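Amino acid ABC transporter, binding protein (Thermus thermophilus, PDB 3VV5) binds L-thialysine (S-2-aminoethyl-L-cysteine) between two lobes, as a periplasmic substrate-binding protein that serves an amino acid ABC transporter. Local coordinates at residues 36-41 with 96-101; 90-95 with 220-225; 124-129 with 210-215; 140-145 with 182-187. All blocks are in the same frame, centred on the assembly; numbering follows the deposited sequence.

In the fold
The four contacts fall into two pairs, as expected of a two-lobed solute-binding protein with its ligand between the lobes. Contacts 1 and 2, with centres about 10 Å apart, build one lobe and are joined where Val99 N meets Ala220 O at 3.0 Å, a probable hydrogen bond. Contacts 3 and 4, about 12 Å apart between centres, build the other, and there Val127 O lies 2.8 Å from Trp186 N, again a probable hydrogen bond. Strand 206-222 runs through contacts 2 and 3, whose centres are about 30 Å apart. L-thialysine bridges the lobes: its side-chain amine reaches Ala101 of contact 1 and its alpha-amine Glu215 of contact 3.

Contact 1: 36-41 with 96-101; sequences GEIRIG and FDFVIA. With SLZ (L-thialysine), chain C.
Ile40 and Phe98 run alongside each other on one face of the sheet, CG2 of Ile40 over the ring, 3.9 Å from the Phe98 centroid. Ile38 comes at about a right angle and sets its CD1 against the ring's edge. On the other face of the sheet the Phe96 ring lies flat over Gly41, whose CA is 3.7 Å from the Phe96 centroid; a CB there would clash. These are neighbouring parallel strands; strand 76-81 flanks 37-42 on its other side, and helix 87-92 links 76-81 to 98-100 in a beta-alpha-beta crossover. Gly41 N bonds to Phe98 O (2.8 Å) and Ile100 N to Gly41 O. Asp97, with CG beside its own backbone N (chi1 -58°), turns OD2 to Arg39 N at 2.9 Å; Arg27 shares this oxygen in a salt bridge. OD1 of Asp97 stands 3.3 Å from Arg39 NH2, well out of the guanidinium plane: charge alone links them. Beyond the strand, Ala101 O accepts a hydrogen bond from NZ of L-thialysine at 3.1 Å.

Contact 2: 90-95 with 220-225; sequences QLNQGR and AVAKGN
Leu91 lays its isobutyl group against the backbone of strand 206-222, and this is the tight half of the contact. Leu91 points its CB toward the strand, and with CG anti to the backbone N (chi1 168°) its CD2 reaches Ala220 O at 3.5 Å and Ala220 CB at 3.7 Å, while CG and CD1 rest beside Ala222 N. Small alanines here are consistent with the close approach, the CA atoms of Asn92 and Ala222 being 4.6 Å apart. Val113 and Val99 also touch Leu91, so the leucine touches residues of three strands.

Toward solvent the contact thins to one polar link. The Asn92 amide turns OD1 to Lys223 N, a bond of 2.9 Å with an N-H...O angle of 164° that lies in the carbonyl plane. Its ND2 is held by Ala112 O, so both ends of the amide are engaged and its rotation is fixed. Lys223 passes its CB 3.9 Å from Asn92 OD1, then bends at chi2 and chi3 and leads away, its amine going to Ala110 O and Asp114.

Both segments are turning here, within an alpha/beta lobe of the solute-binding protein fold: helix 87-92 closes in a Schellman motif at Gly94, and strand 206-222 leaves through a type II beta turn from Ala222 to Asn225, the N-cap of helix 226-242.

Contact 3: 124-129 with 210-215; sequences GVIVSR and ELVFQE. With SLZ (L-thialysine), chain C.
Gly124 and Phe213 make the main aromatic contact: the ring stands with one face over the glycine backbone, Gly124 CA 4.2 Å from its centroid. Phe213 has its CG between the backbone N and the carbonyl carbon (chi1 65°), which carries the ring over the neighbouring strand, where a CB on Gly124 would collide. Thr151, Tyr152 and Ala155 of helix 151-158 also touch the ring. Replacing Phe213 by an alanine would probably open a gap between Gly124 and that helix and leave the helix less firmly seated on the sheet.

The hydrogen bonds are those of antiparallel strands. Gly124 N donates to Phe213 O and Val212 N to Gly124 O, both at 2.8 Å, and Ile126 N donates to Glu210 O at 3.1 Å. Between Gly124 and Val125 the register slips by one residue, a beta bulge in the sheet of this lobe of the solute-binding fold.

Among the apolar contacts, Val125 CG1 meets Leu211 CD1 at 3.6 Å, the side chains set at a slant, whereas those of Ile126 and Val212 cross at about a right angle, CG1 of Ile126 3.7 Å from CG2 of Val212.

The charged interaction belongs to the pocket. Glu215 is extended beyond CG, and at its end OE2 accepts a hydrogen bond from the alpha-amine N of L-thialysine at 2.9 Å, while OE1 is bonded to Thr151 OG1.

Contact 4: 140-145 with 182-187; sequences QGKVVG and RIDTWI
Asp184 and Val143 grip each other twice. OD2 of Asp184 accepts a hydrogen bond from Val143 N at 3.0 Å, nearly straight at 172° and through its anti lone pair, and Asp184 N returns a bond of 2.9 Å to Val143 O. A chi1 of -71° turns the carboxylate back to the strand. With Asp184 replaced by an alanine, Val143 N would probably lose its side-chain acceptor, and strand 143-147 would start less firmly held. Further along, Gly145 N bonds to Thr185 O at 2.8 Å and Ile187 N to Gly145 O at 3.2 Å, the ladder of two parallel strands; strand 164-168, beyond 143-147, leads through helix 171-180 to 185-189 in a beta-alpha-beta crossover, that helix touching Ile183 and Trp186. On one face Ile183 CD1 packs on Gly145 CA at 3.6 Å, where a CB would clash. Val144 CG2 meets Thr185 CB on the other, and Val144 CG1 meets Ile187 CG1 at 3.9 Å. Trp186 presents its ring edge to Gly145 O, its NE1 held by Asp171.

Contact 1: 36-41 with 96-101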
loop_
_atom_site.group_PDB
_atom_site.type_symbol
_atom_site.label_atom_id
_atom_site.label_comp_id
_atom_site.label_asym_id
_atom_site.label_seq_id
_atom_site.Cartn_x
_atom_site.Cartn_y
_atom_site.Cartn_z
ATOM N N GLY A 36 13.349 -4.580 22.776
ATOM C CA GLY A 36 14.355 -4.068 21.847
ATOM C C GLY A 36 14.024 -4.313 20.386
ATOM O O GLY A 36 14.738 -3.840 19.507
ATOM N N GLU A 37 12.943 -5.044 20.116
ATOM C CA GLU A 37 12.530 -5.323 18.725
ATOM C C GLU A 37 11.052 -5.008 18.480
ATOM O O GLU A 37 10.228 -5.204 19.354
ATOM C CB GLU A 37 12.830 -6.773 18.324
ATOM C CG GLU A 37 12.341 -7.834 19.326
ATOM C CD GLU A 37 11.343 -8.815 18.736
ATOM O OE1 GLU A 37 10.316 -9.074 19.415
ATOM O OE2 GLU A 37 11.575 -9.326 17.609
ATOM N N ILE A 38 10.736 -4.515 17.280
ATOM C CA ILE A 38 9.358 -4.302 16.860
ATOM C C ILE A 38 9.070 -5.154 15.607
ATOM O O ILE A 38 9.828 -5.129 14.614
ATOM C CB ILE A 38 9.058 -2.793 16.624
ATOM C CG1 ILE A 38 7.546 -2.560 16.442
ATOM C CG2 ILE A 38 9.877 -2.226 15.428
ATOM C CD1 ILE A 38 7.103 -1.162 16.763
ATOM N N ARG A 39 7.980 -5.909 15.672
ATOM C CA ARG A 39 7.572 -6.767 14.567
ATOM C C ARG A 39 6.647 -5.997 13.650
ATOM O O ARG A 39 5.603 -5.504 14.085
ATOM C CB ARG A 39 6.821 -7.997 15.060
ATOM C CG ARG A 39 7.450 -8.789 16.217
ATOM C CD ARG A 39 6.551 -10.000 16.452
ATOM N NE ARG A 39 6.302 -10.292 17.861
ATOM C CZ ARG A 39 5.247 -9.867 18.566
ATOM N NH1 ARG A 39 5.145 -10.222 19.838
ATOM N NH2 ARG A 39 4.302 -9.086 18.028
ATOM N N ILE A 40 7.011 -5.935 12.371
ATOM C CA ILE A 40 6.284 -5.123 11.393
ATOM C C ILE A 40 5.710 -6.010 10.284
ATOM O O ILE A 40 6.452 -6.753 9.643
ATOM C CB ILE A 40 7.216 -4.065 10.758
ATOM C CG1 ILE A 40 8.116 -3.403 11.822
ATOM C CG2 ILE A 40 6.398 -3.008 9.982
ATOM C CD1 ILE A 40 9.114 -2.384 11.211
ATOM N N GLY A 41 4.399 -5.937 10.070
ATOM C CA GLY A 41 3.741 -6.749 9.029
ATOM C C GLY A 41 3.693 -5.961 7.733
ATOM O O GLY A 41 3.421 -4.758 7.745
ATOM N N PHE A 96 1.936 -9.186 14.596
ATOM C CA PHE A 96 2.912 -8.103 14.464
ATOM C C PHE A 96 2.433 -6.940 15.326
ATOM O O PHE A 96 1.260 -6.895 15.719
ATOM C CB PHE A 96 3.081 -7.604 13.015
ATOM C CG PHE A 96 2.327 -8.389 11.961
ATOM C CD1 PHE A 96 2.919 -9.462 11.314
ATOM C CD2 PHE A 96 1.056 -7.989 11.556
ATOM C CE1 PHE A 96 2.244 -10.155 10.296
ATOM C CE2 PHE A 96 0.375 -8.682 10.546
ATOM C CZ PHE A 96 0.964 -9.761 9.923
ATOM N N ASP A 97 3.321 -5.990 15.600
ATOM C CA ASP A 97 2.974 -4.817 16.413
ATOM C C ASP A 97 2.323 -3.714 15.589
ATOM O O ASP A 97 1.391 -3.033 16.050
ATOM C CB ASP A 97 4.219 -4.283 17.125
ATOM C CG ASP A 97 4.854 -5.316 17.997
ATOM O OD1 ASP A 97 4.127 -5.892 18.840
ATOM O OD2 ASP A 97 6.065 -5.572 17.836
ATOM N N PHE A 98 2.809 -3.540 14.363
ATOM C CA PHE A 98 2.145 -2.667 13.407
ATOM C C PHE A 98 2.311 -3.155 11.980
ATOM O O PHE A 98 3.157 -4.008 11.685
ATOM C CB PHE A 98 2.521 -1.176 13.563
ATOM C CG PHE A 98 3.858 -0.760 12.946
ATOM C CD1 PHE A 98 3.899 -0.117 11.697
ATOM C CD2 PHE A 98 5.055 -0.911 13.662
ATOM C CE1 PHE A 98 5.131 0.311 11.136
ATOM C CE2 PHE A 98 6.308 -0.459 13.134
ATOM C CZ PHE A 98 6.344 0.144 11.870
ATOM N N VAL A 99 1.492 -2.583 11.114
ATOM C CA VAL A 99 1.503 -2.934 9.707
ATOM C C VAL A 99 1.759 -1.660 8.893
ATOM O O VAL A 99 1.159 -0.607 9.158
ATOM C CB VAL A 99 0.151 -3.580 9.295
ATOM C CG1 VAL A 99 0.020 -3.714 7.760
ATOM C CG2 VAL A 99 -0.017 -4.944 9.950
ATOM N N ILE A 100 2.648 -1.768 7.904
ATOM C CA ILE A 100 2.826 -0.722 6.886
ATOM C C ILE A 100 2.862 -1.394 5.542
ATOM O O ILE A 100 3.854 -2.037 5.181
ATOM C CB ILE A 100 4.072 0.192 7.170
ATOM C CG1 ILE A 100 4.138 1.382 6.190
ATOM C CG2 ILE A 100 5.394 -0.625 7.249
ATOM C CD1 ILE A 100 5.203 2.414 6.626
ATOM N N ALA A 101 1.746 -1.282 4.819
ATOM C CA ALA A 101 1.524 -2.069 3.623
ATOM C C ALA A 101 0.539 -1.365 2.669
ATOM O O ALA A 101 -0.266 -2.012 1.987
ATOM C CB ALA A 101 1.019 -3.448 4.017
HETATM N N SLZ C . -4.039 1.038 -1.524
HETATM C CA SLZ C . -4.438 -0.387 -1.477
HETATM C CB SLZ C . -3.308 -1.253 -0.857
HETATM S SG SLZ C . -2.302 -2.342 -1.928
HETATM C CD SLZ C . -1.214 -2.971 -0.599
HETATM C CE SLZ C . -0.234 -4.093 -0.956
HETATM N NZ SLZ C . 0.921 -4.003 -0.048
HETATM C C SLZ C . -5.612 -0.437 -0.503
HETATM O O SLZ C . -6.425 -1.367 -0.618
HETATM O OXT SLZ C . -5.671 0.472 0.356
#

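Contact 2: 90-95 with 220-225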
loop_
_atom_site.group_PDB
_atom_site.type_symbol
_atom_site.label_atom_id
_atom_site.label_comp_id
_atom_site.label_asym_id
_atom_site.label_seq_id
_atom_site.Cartn_x
_atom_site.Cartn_y
_atom_site.Cartn_z
ATOM N N GLN A 90 -4.416 -10.359 11.116
ATOM C CA GLN A 90 -3.294 -10.862 11.894
ATOM C C GLN A 90 -2.717 -9.820 12.866
ATOM O O GLN A 90 -2.197 -10.188 13.907
ATOM C CB GLN A 90 -2.186 -11.435 11.009
ATOM C CG GLN A 90 -2.595 -12.748 10.311
ATOM C CD GLN A 90 -1.468 -13.789 10.268
ATOM O OE1 GLN A 90 -1.720 -14.990 10.307
ATOM N NE2 GLN A 90 -0.244 -13.334 10.202
ATOM N N LEU A 91 -2.807 -8.542 12.503
ATOM C CA LEU A 91 -2.374 -7.448 13.365
ATOM C C LEU A 91 -3.201 -7.460 14.647
ATOM O O LEU A 91 -2.654 -7.390 15.749
ATOM C CB LEU A 91 -2.556 -6.103 12.635
ATOM C CG LEU A 91 -2.433 -4.790 13.426
ATOM C CD1 LEU A 91 -1.029 -4.677 14.060
ATOM C CD2 LEU A 91 -2.730 -3.593 12.540
ATOM N N ASN A 92 -4.518 -7.575 14.477
ATOM C CA ASN A 92 -5.445 -7.655 15.603
ATOM C C ASN A 92 -5.298 -8.896 16.472
ATOM O O ASN A 92 -5.758 -8.908 17.608
ATOM C CB ASN A 92 -6.892 -7.493 15.133
ATOM C CG ASN A 92 -7.330 -6.035 15.058
ATOM O OD1 ASN A 92 -7.001 -5.221 15.929
ATOM N ND2 ASN A 92 -8.081 -5.699 14.016
ATOM N N GLN A 93 -4.669 -9.941 15.926
ATOM C CA GLN A 93 -4.368 -11.155 16.676
ATOM C C GLN A 93 -3.013 -11.052 17.366
ATOM O O GLN A 93 -2.644 -11.920 18.157
ATOM C CB GLN A 93 -4.388 -12.373 15.744
ATOM C CG GLN A 93 -5.752 -12.627 15.147
ATOM C CD GLN A 93 -5.760 -13.817 14.223
ATOM O OE1 GLN A 93 -4.812 -14.035 13.469
ATOM N NE2 GLN A 93 -6.843 -14.596 14.265
ATOM N N GLY A 94 -2.268 -9.995 17.058
ATOM C CA GLY A 94 -0.997 -9.748 17.726
ATOM C C GLY A 94 0.223 -10.400 17.089
ATOM O O GLY A 94 1.265 -10.490 17.715
ATOM N N ARG A 95 0.086 -10.858 15.848
ATOM C CA ARG A 95 1.197 -11.457 15.087
ATOM C C ARG A 95 2.315 -10.439 14.821
ATOM O O ARG A 95 3.503 -10.781 14.821
ATOM C CB ARG A 95 0.675 -12.086 13.773
ATOM C CG ARG A 95 1.767 -12.605 12.809
ATOM C CD ARG A 95 2.266 -13.984 13.186
ATOM N NE ARG A 95 3.366 -14.494 12.350
ATOM C CZ ARG A 95 3.221 -15.106 11.173
ATOM N NH1 ARG A 95 2.021 -15.261 10.636
ATOM N NH2 ARG A 95 4.288 -15.553 10.518
ATOM N N ALA A 220 -1.003 0.963 10.585
ATOM C CA ALA A 220 -2.094 0.502 11.435
ATOM C C ALA A 220 -1.540 -0.233 12.624
ATOM O O ALA A 220 -0.508 -0.903 12.555
ATOM C CB ALA A 220 -3.080 -0.415 10.653
ATOM N N VAL A 221 -2.267 -0.098 13.715
ATOM C CA VAL A 221 -1.960 -0.726 14.969
ATOM C C VAL A 221 -3.216 -1.550 15.338
ATOM O O VAL A 221 -4.289 -1.283 14.817
ATOM C CB VAL A 221 -1.621 0.454 15.897
ATOM C CG1 VAL A 221 -2.606 0.662 17.005
ATOM C CG2 VAL A 221 -0.138 0.491 16.276
ATOM N N ALA A 222 -3.086 -2.568 16.190
ATOM C CA ALA A 222 -4.262 -3.311 16.670
ATOM C C ALA A 222 -5.253 -2.354 17.341
ATOM O O ALA A 222 -4.839 -1.428 18.028
ATOM C CB ALA A 222 -3.838 -4.401 17.649
ATOM N N LYS A 223 -6.553 -2.574 17.146
ATOM C CA LYS A 223 -7.555 -1.632 17.639
ATOM C C LYS A 223 -7.371 -1.451 19.151
ATOM O O LYS A 223 -7.212 -2.428 19.879
ATOM C CB LYS A 223 -8.985 -2.094 17.283
ATOM C CG LYS A 223 -10.130 -1.207 17.821
ATOM C CD LYS A 223 -10.000 0.262 17.422
ATOM C CE LYS A 223 -10.782 0.604 16.172
ATOM N NZ LYS A 223 -10.720 2.048 15.822
ATOM N N GLY A 224 -7.316 -0.200 19.602
ATOM C CA GLY A 224 -7.102 0.082 21.031
ATOM C C GLY A 224 -5.659 0.134 21.515
ATOM O O GLY A 224 -5.409 0.380 22.705
ATOM N N ASN A 225 -4.691 -0.140 20.631
ATOM C CA ASN A 225 -3.277 -0.039 21.025
ATOM C C ASN A 225 -2.790 1.411 20.944
ATOM O O ASN A 225 -1.892 1.757 20.138
ATOM C CB ASN A 225 -2.374 -1.003 20.217
ATOM C CG ASN A 225 -0.953 -1.102 20.788
ATOM O OD1 ASN A 225 -0.595 -0.412 21.750
ATOM N ND2 ASN A 225 -0.147 -1.969 20.197
#

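Contact 3: 124-129 with 210-215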
loop_
_atom_site.group_PDB
_atom_site.type_symbol
_atom_site.label_atom_id
_atom_site.label_comp_id
_atom_site.label_asym_id
_atom_site.label_seq_id
_atom_site.Cartn_x
_atom_site.Cartn_y
_atom_site.Cartn_z
ATOM N N GLY A 124 -6.338 5.824 -6.824
ATOM C CA GLY A 124 -6.510 4.648 -7.683
ATOM C C GLY A 124 -6.738 5.090 -9.110
ATOM O O GLY A 124 -7.435 6.058 -9.338
ATOM N N VAL A 125 -6.131 4.387 -10.061
ATOM C CA VAL A 125 -6.170 4.767 -11.476
ATOM C C VAL A 125 -6.571 3.608 -12.391
ATOM O O VAL A 125 -6.288 2.433 -12.127
ATOM C CB VAL A 125 -4.810 5.382 -12.006
ATOM C CG1 VAL A 125 -4.567 6.786 -11.448
ATOM C CG2 VAL A 125 -3.612 4.457 -11.713
ATOM N N ILE A 126 -7.228 3.970 -13.485
ATOM C CA ILE A 126 -7.557 3.025 -14.528
ATOM C C ILE A 126 -6.317 2.887 -15.377
ATOM O O ILE A 126 -5.743 3.882 -15.797
ATOM C CB ILE A 126 -8.738 3.543 -15.387
ATOM C CG1 ILE A 126 -10.050 3.320 -14.636
ATOM C CG2 ILE A 126 -8.757 2.875 -16.788
ATOM C CD1 ILE A 126 -11.252 3.981 -15.266
ATOM N N VAL A 127 -5.866 1.657 -15.593
ATOM C CA VAL A 127 -4.840 1.440 -16.604
ATOM C C VAL A 127 -5.244 0.352 -17.591
ATOM O O VAL A 127 -5.723 -0.724 -17.213
ATOM C CB VAL A 127 -3.348 1.384 -16.037
ATOM C CG1 VAL A 127 -3.275 1.309 -14.489
ATOM C CG2 VAL A 127 -2.458 0.409 -16.750
ATOM N N SER A 128 -5.082 0.673 -18.870
ATOM C CA SER A 128 -5.488 -0.244 -19.929
ATOM C C SER A 128 -4.385 -0.365 -20.955
ATOM O O SER A 128 -3.339 0.275 -20.839
ATOM C CB SER A 128 -6.774 0.258 -20.620
ATOM O OG SER A 128 -7.808 0.531 -19.680
ATOM N N ARG A 129 -4.619 -1.191 -21.967
ATOM C CA ARG A 129 -3.728 -1.197 -23.117
ATOM C C ARG A 129 -4.046 0.079 -23.894
ATOM O O ARG A 129 -5.121 0.651 -23.717
ATOM C CB ARG A 129 -3.906 -2.478 -23.960
ATOM C CG ARG A 129 -3.524 -3.766 -23.197
ATOM C CD ARG A 129 -3.679 -5.045 -24.042
ATOM N NE ARG A 129 -5.072 -5.296 -24.417
ATOM C CZ ARG A 129 -6.011 -5.755 -23.587
ATOM N NH1 ARG A 129 -5.732 -6.027 -22.312
ATOM N NH2 ARG A 129 -7.240 -5.949 -24.029
ATOM N N GLU A 210 -8.179 7.606 -16.069
ATOM C CA GLU A 210 -8.663 8.546 -15.064
ATOM C C GLU A 210 -8.262 8.117 -13.647
ATOM O O GLU A 210 -8.136 6.929 -13.341
ATOM C CB GLU A 210 -10.184 8.774 -15.204
ATOM C CG GLU A 210 -11.060 8.013 -14.219
ATOM C CD GLU A 210 -12.539 8.441 -14.207
ATOM O OE1 GLU A 210 -13.353 7.776 -14.861
ATOM O OE2 GLU A 210 -12.907 9.419 -13.522
ATOM N N LEU A 211 -8.032 9.106 -12.798
ATOM C CA LEU A 211 -7.894 8.873 -11.381
ATOM C C LEU A 211 -9.297 8.708 -10.802
ATOM O O LEU A 211 -10.072 9.675 -10.712
ATOM C CB LEU A 211 -7.122 10.027 -10.751
ATOM C CG LEU A 211 -6.736 10.089 -9.270
ATOM C CD1 LEU A 211 -5.659 9.117 -8.920
ATOM C CD2 LEU A 211 -6.255 11.497 -8.995
ATOM N N VAL A 212 -9.606 7.475 -10.417
ATOM C CA VAL A 212 -10.948 7.047 -9.999
ATOM C C VAL A 212 -11.319 7.480 -8.565
ATOM O O VAL A 212 -12.503 7.730 -8.275
ATOM C CB VAL A 212 -11.109 5.520 -10.195
ATOM C CG1 VAL A 212 -12.304 4.961 -9.419
ATOM C CG2 VAL A 212 -11.262 5.197 -11.687
ATOM N N PHE A 213 -10.313 7.548 -7.687
ATOM C CA PHE A 213 -10.483 8.038 -6.317
ATOM C C PHE A 213 -9.126 8.388 -5.714
ATOM O O PHE A 213 -8.074 7.892 -6.158
ATOM C CB PHE A 213 -11.203 7.029 -5.404
ATOM C CG PHE A 213 -10.436 5.763 -5.166
ATOM C CD1 PHE A 213 -10.554 4.697 -6.054
ATOM C CD2 PHE A 213 -9.586 5.638 -4.068
ATOM C CE1 PHE A 213 -9.850 3.521 -5.851
ATOM C CE2 PHE A 213 -8.862 4.463 -3.862
ATOM C CZ PHE A 213 -8.996 3.403 -4.751
ATOM N N GLN A 214 -9.172 9.228 -4.692
ATOM C CA GLN A 214 -7.995 9.588 -3.934
ATOM C C GLN A 214 -8.106 8.950 -2.546
ATOM O O GLN A 214 -9.215 8.681 -2.070
ATOM C CB GLN A 214 -7.880 11.108 -3.832
ATOM C CG GLN A 214 -7.689 11.803 -5.182
ATOM C CD GLN A 214 -7.310 13.256 -5.038
ATOM O OE1 GLN A 214 -8.130 14.099 -4.634
ATOM N NE2 GLN A 214 -6.055 13.571 -5.367
ATOM N N GLU A 215 -6.955 8.673 -1.931
ATOM C CA GLU A 215 -6.919 8.117 -0.587
ATOM C C GLU A 215 -5.693 8.554 0.198
ATOM O O GLU A 215 -4.651 8.868 -0.370
ATOM C CB GLU A 215 -7.039 6.581 -0.597
ATOM C CG GLU A 215 -5.920 5.831 -1.298
ATOM C CD GLU A 215 -6.198 4.320 -1.375
ATOM O OE1 GLU A 215 -7.263 3.889 -0.892
ATOM O OE2 GLU A 215 -5.356 3.571 -1.913
HETATM N N SLZ C . -4.039 1.038 -1.524
HETATM C CA SLZ C . -4.438 -0.387 -1.477
HETATM C CB SLZ C . -3.308 -1.253 -0.857
HETATM S SG SLZ C . -2.302 -2.342 -1.928
HETATM C CD SLZ C . -1.214 -2.971 -0.599
HETATM C CE SLZ C . -0.234 -4.093 -0.956
HETATM N NZ SLZ C . 0.921 -4.003 -0.048
HETATM C C SLZ C . -5.612 -0.437 -0.503
HETATM O O SLZ C . -6.425 -1.367 -0.618
HETATM O OXT SLZ C . -5.671 0.472 0.356
#

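Contact 4: 140-145 with 182-187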
loop_
_atom_site.group_PDB
_atom_site.type_symbol
_atom_site.label_atom_id
_atom_site.label_comp_id
_atom_site.label_asym_id
_atom_site.label_seq_id
_atom_site.Cartn_x
_atom_site.Cartn_y
_atom_site.Cartn_z
ATOM N N GLN A 140 -18.072 0.027 -18.806
ATOM C CA GLN A 140 -19.310 -0.695 -19.129
ATOM C C GLN A 140 -19.066 -1.822 -20.145
ATOM O O GLN A 140 -18.571 -1.580 -21.237
ATOM C CB GLN A 140 -20.378 0.292 -19.628
ATOM C CG GLN A 140 -20.787 1.271 -18.536
ATOM C CD GLN A 140 -21.811 2.303 -18.968
ATOM O OE1 GLN A 140 -22.892 1.965 -19.458
ATOM N NE2 GLN A 140 -21.488 3.577 -18.753
ATOM N N GLY A 141 -19.381 -3.058 -19.760
ATOM C CA GLY A 141 -19.198 -4.218 -20.657
ATOM C C GLY A 141 -17.769 -4.741 -20.675
ATOM O O GLY A 141 -17.415 -5.603 -21.494
ATOM N N LYS A 142 -16.949 -4.243 -19.750
ATOM C CA LYS A 142 -15.520 -4.573 -19.752
ATOM C C LYS A 142 -15.153 -5.496 -18.601
ATOM O O LYS A 142 -15.894 -5.624 -17.615
ATOM C CB LYS A 142 -14.663 -3.296 -19.751
ATOM C CG LYS A 142 -14.990 -2.345 -20.901
ATOM C CD LYS A 142 -14.508 -2.899 -22.232
ATOM C CE LYS A 142 -15.012 -2.071 -23.396
ATOM N NZ LYS A 142 -14.289 -2.510 -24.642
ATOM N N VAL A 143 -14.012 -6.155 -18.738
ATOM C CA VAL A 143 -13.509 -7.051 -17.693
ATOM C C VAL A 143 -12.406 -6.291 -16.945
ATOM O O VAL A 143 -11.432 -5.858 -17.548
ATOM C CB VAL A 143 -12.954 -8.360 -18.295
ATOM C CG1 VAL A 143 -12.469 -9.307 -17.193
ATOM C CG2 VAL A 143 -14.031 -9.051 -19.169
ATOM N N VAL A 144 -12.575 -6.136 -15.635
ATOM C CA VAL A 144 -11.630 -5.366 -14.835
ATOM C C VAL A 144 -10.884 -6.266 -13.838
ATOM O O VAL A 144 -11.500 -7.095 -13.163
ATOM C CB VAL A 144 -12.352 -4.150 -14.139
ATOM C CG1 VAL A 144 -11.414 -3.364 -13.223
ATOM C CG2 VAL A 144 -12.919 -3.214 -15.182
ATOM N N GLY A 145 -9.558 -6.112 -13.769
ATOM C CA GLY A 145 -8.720 -6.868 -12.820
ATOM C C GLY A 145 -8.289 -6.019 -11.624
ATOM O O GLY A 145 -7.775 -4.908 -11.809
ATOM N N ARG A 182 -6.189 -10.699 -21.108
ATOM C CA ARG A 182 -7.232 -11.466 -20.424
ATOM C C ARG A 182 -8.139 -10.584 -19.556
ATOM O O ARG A 182 -9.221 -11.001 -19.125
ATOM C CB ARG A 182 -6.628 -12.640 -19.650
ATOM C CG ARG A 182 -5.455 -13.297 -20.402
ATOM C CD ARG A 182 -5.595 -14.804 -20.547
ATOM N NE ARG A 182 -5.340 -15.519 -19.295
ATOM C CZ ARG A 182 -4.168 -16.050 -18.944
ATOM N NH1 ARG A 182 -3.103 -15.953 -19.745
ATOM N NH2 ARG A 182 -4.064 -16.682 -17.780
ATOM N N ILE A 183 -7.711 -9.345 -19.328
ATOM C CA ILE A 183 -8.610 -8.337 -18.775
ATOM C C ILE A 183 -8.446 -7.076 -19.610
ATOM O O ILE A 183 -7.422 -6.890 -20.276
ATOM C CB ILE A 183 -8.323 -8.040 -17.286
ATOM C CG1 ILE A 183 -6.895 -7.501 -17.107
ATOM C CG2 ILE A 183 -8.525 -9.298 -16.408
ATOM C CD1 ILE A 183 -6.594 -7.069 -15.683
ATOM N N ASP A 184 -9.452 -6.213 -19.575
ATOM C CA ASP A 184 -9.424 -4.958 -20.328
ATOM C C ASP A 184 -8.728 -3.832 -19.575
ATOM O O ASP A 184 -8.181 -2.905 -20.184
ATOM C CB ASP A 184 -10.849 -4.502 -20.627
ATOM C CG ASP A 184 -11.539 -5.376 -21.657
ATOM O OD1 ASP A 184 -11.089 -5.382 -22.828
ATOM O OD2 ASP A 184 -12.536 -6.032 -21.298
ATOM N N THR A 185 -8.774 -3.907 -18.252
ATOM C CA THR A 185 -8.402 -2.781 -17.395
ATOM C C THR A 185 -7.898 -3.289 -16.049
ATOM O O THR A 185 -8.431 -4.239 -15.510
ATOM C CB THR A 185 -9.607 -1.827 -17.221
ATOM O OG1 THR A 185 -9.802 -1.092 -18.444
ATOM C CG2 THR A 185 -9.374 -0.816 -16.065
ATOM N N TRP A 186 -6.853 -2.641 -15.525
ATOM C CA TRP A 186 -6.305 -2.919 -14.204
ATOM C C TRP A 186 -6.499 -1.662 -13.367
ATOM O O TRP A 186 -6.156 -0.567 -13.825
ATOM C CB TRP A 186 -4.809 -3.233 -14.394
ATOM C CG TRP A 186 -3.951 -3.370 -13.168
ATOM C CD1 TRP A 186 -4.279 -3.936 -11.960
ATOM C CD2 TRP A 186 -2.576 -2.974 -13.070
ATOM N NE1 TRP A 186 -3.165 -3.922 -11.118
ATOM C CE2 TRP A 186 -2.120 -3.327 -11.778
ATOM C CE3 TRP A 186 -1.684 -2.354 -13.962
ATOM C CZ2 TRP A 186 -0.806 -3.068 -11.349
ATOM C CZ3 TRP A 186 -0.385 -2.087 -13.533
ATOM C CH2 TRP A 186 0.043 -2.452 -12.241
ATOM N N ILE A 187 -7.111 -1.785 -12.184
ATOM C CA ILE A 187 -7.269 -0.629 -11.319
ATOM C C ILE A 187 -6.279 -0.782 -10.192
ATOM O O ILE A 187 -6.298 -1.784 -9.471
ATOM C CB ILE A 187 -8.707 -0.433 -10.774
ATOM C CG1 ILE A 187 -9.693 -0.154 -11.926
ATOM C CG2 ILE A 187 -8.738 0.755 -9.798
ATOM C CD1 ILE A 187 -11.121 0.124 -11.450
#